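Hypothetical protein (Rhodococcus sp., PDB 2OV9) probably hydrolyses medium- and long-chain fatty acyl-CoA thioesters to free fatty acids and coenzyme A, as a hotdog-fold thioesterase. Local coordinates at residues S111-V116 with P171-G176. Numbering follows the deposited sequence.
Sequences SVRGTV and PLTLTG
Arg113 faces Thr175 as its non-hydrogen-bonded antiparallel partner, while the end of its side chain runs on diagonally to Thr173. Its CG stands anti to the backbone N (chi1 -179°) and the chain stays extended to NE. The guanidinium, its turn set by a chi4 of 107°, lies over the methyl of Thr173: CG2 sits 3.4 Å from NH1 of Arg113, against one face of the group but displaced toward its rim. Further along the same, more exposed face comes Thr115; Pro171, at the start of its strand, lies beside it, with Thr115 CG2 3.7 Å from Pro171 CB. On the buried face Val116 CG1 makes a loose apolar contact with Leu174 CD1 at 4.3 Å. Gly114 and Gly176 add no side chain to this layer. Between the faces, six backbone hydrogen bonds pair Val112 with Gly176, Gly114 with Leu174 and Val116 with Leu172, the shortest from Leu174 N to Gly114 O at 2.8 Å. All the hydrogen bonds between the strands are thus backbone ones, and the side chains add van der Waals contacts, split into a polar outer face and an apolar one whose Val112 and Leu174 pack on helix 131-148, the central helix round which the hotdog sheet curls.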
loop_
_atom_site.group_PDB
_atom_site.type_symbol
_atom_site.label_atom_id
_atom_site.label_comp_id
_atom_site.label_asym_id
_atom_site.label_seq_id
_atom_site.Cartn_x
_atom_site.Cartn_y
_atom_site.Cartn_z
ATOM N N SER B 111 -2.448 8.024 -22.724
ATOM C CA SER B 111 -2.892 7.345 -21.511
ATOM C C SER B 111 -1.991 6.132 -21.218
ATOM O O SER B 111 -1.267 5.635 -22.107
ATOM C CB SER B 111 -4.381 6.967 -21.580
ATOM O OG SER B 111 -4.654 6.004 -22.584
ATOM N N VAL B 112 -2.041 5.690 -19.968
ATOM C CA VAL B 112 -1.374 4.500 -19.464
ATOM C C VAL B 112 -2.506 3.627 -18.916
ATOM O O VAL B 112 -3.476 4.151 -18.363
ATOM C CB VAL B 112 -0.362 4.934 -18.359
ATOM C CG1 VAL B 112 -0.106 3.870 -17.323
ATOM C CG2 VAL B 112 0.947 5.439 -19.010
ATOM N N ARG B 113 -2.404 2.314 -19.084
ATOM C CA ARG B 113 -3.484 1.405 -18.694
ATOM C C ARG B 113 -2.957 0.067 -18.184
ATOM O O ARG B 113 -1.972 -0.463 -18.707
ATOM C CB ARG B 113 -4.394 1.132 -19.907
ATOM C CG ARG B 113 -5.576 0.205 -19.622
ATOM C CD ARG B 113 -6.360 -0.070 -20.910
ATOM N NE ARG B 113 -7.181 -1.286 -20.833
ATOM C CZ ARG B 113 -8.501 -1.273 -20.719
ATOM N NH1 ARG B 113 -9.132 -0.103 -20.655
ATOM N NH2 ARG B 113 -9.195 -2.408 -20.678
ATOM N N GLY B 114 -3.640 -0.497 -17.192
ATOM C CA GLY B 114 -3.397 -1.882 -16.803
ATOM C C GLY B 114 -4.633 -2.427 -16.115
ATOM O O GLY B 114 -5.551 -1.669 -15.781
ATOM N N THR B 115 -4.656 -3.739 -15.923
ATOM C CA THR B 115 -5.747 -4.414 -15.236
ATOM C C THR B 115 -5.140 -5.263 -14.140
ATOM O O THR B 115 -4.145 -5.961 -14.365
ATOM C CB THR B 115 -6.498 -5.312 -16.222
ATOM O OG1 THR B 115 -7.024 -4.484 -17.267
ATOM C CG2 THR B 115 -7.654 -6.016 -15.555
ATOM N N VAL B 116 -5.751 -5.213 -12.959
ATOM C CA VAL B 116 -5.262 -5.959 -11.805
ATOM C C VAL B 116 -6.445 -6.570 -11.062
ATOM O O VAL B 116 -7.465 -5.924 -10.888
ATOM C CB VAL B 116 -4.463 -5.017 -10.852
ATOM C CG1 VAL B 116 -5.382 -3.963 -10.213
ATOM C CG2 VAL B 116 -3.712 -5.829 -9.763
ATOM N N PRO B 171 -11.360 -8.190 -12.082
ATOM C CA PRO B 171 -10.459 -7.326 -12.836
ATOM C C PRO B 171 -10.836 -5.845 -12.711
ATOM O O PRO B 171 -11.972 -5.458 -13.012
ATOM C CB PRO B 171 -10.615 -7.821 -14.290
ATOM C CG PRO B 171 -11.375 -9.081 -14.217
ATOM C CD PRO B 171 -12.161 -9.073 -12.970
ATOM N N LEU B 172 -9.893 -5.039 -12.227
ATOM C CA LEU B 172 -10.048 -3.581 -12.161
ATOM C C LEU B 172 -9.129 -2.881 -13.175
ATOM O O LEU B 172 -7.936 -3.145 -13.203
ATOM C CB LEU B 172 -9.647 -3.082 -10.755
ATOM C CG LEU B 172 -10.325 -3.777 -9.564
ATOM C CD1 LEU B 172 -9.715 -3.293 -8.244
ATOM C CD2 LEU B 172 -11.861 -3.609 -9.570
ATOM N N THR B 173 -9.682 -1.983 -13.993
ATOM C CA THR B 173 -8.884 -1.281 -14.980
ATOM C C THR B 173 -8.402 0.003 -14.383
ATOM O O THR B 173 -9.218 0.840 -14.000
ATOM C CB THR B 173 -9.721 -0.923 -16.217
ATOM O OG1 THR B 173 -10.353 -2.113 -16.711
ATOM C CG2 THR B 173 -8.822 -0.294 -17.318
ATOM N N LEU B 174 -7.085 0.164 -14.350
ATOM C CA LEU B 174 -6.448 1.386 -13.914
ATOM C C LEU B 174 -6.008 2.173 -15.142
ATOM O O LEU B 174 -5.439 1.609 -16.064
ATOM C CB LEU B 174 -5.213 1.067 -13.074
ATOM C CG LEU B 174 -5.276 0.010 -11.957
ATOM C CD1 LEU B 174 -3.930 -0.095 -11.256
ATOM C CD2 LEU B 174 -6.359 0.298 -10.920
ATOM N N THR B 175 -6.289 3.474 -15.157
ATOM C CA THR B 175 -5.908 4.336 -16.270
ATOM C C THR B 175 -5.432 5.687 -15.716
ATOM O O THR B 175 -5.946 6.150 -14.700
ATOM C CB THR B 175 -7.109 4.576 -17.204
ATOM O OG1 THR B 175 -7.663 3.311 -17.614
ATOM C CG2 THR B 175 -6.676 5.342 -18.428
ATOM N N GLY B 176 -4.469 6.307 -16.388
ATOM C CA GLY B 176 -3.965 7.641 -16.027
ATOM C C GLY B 176 -3.583 8.376 -17.304
ATOM O O GLY B 176 -3.232 7.745 -18.301
#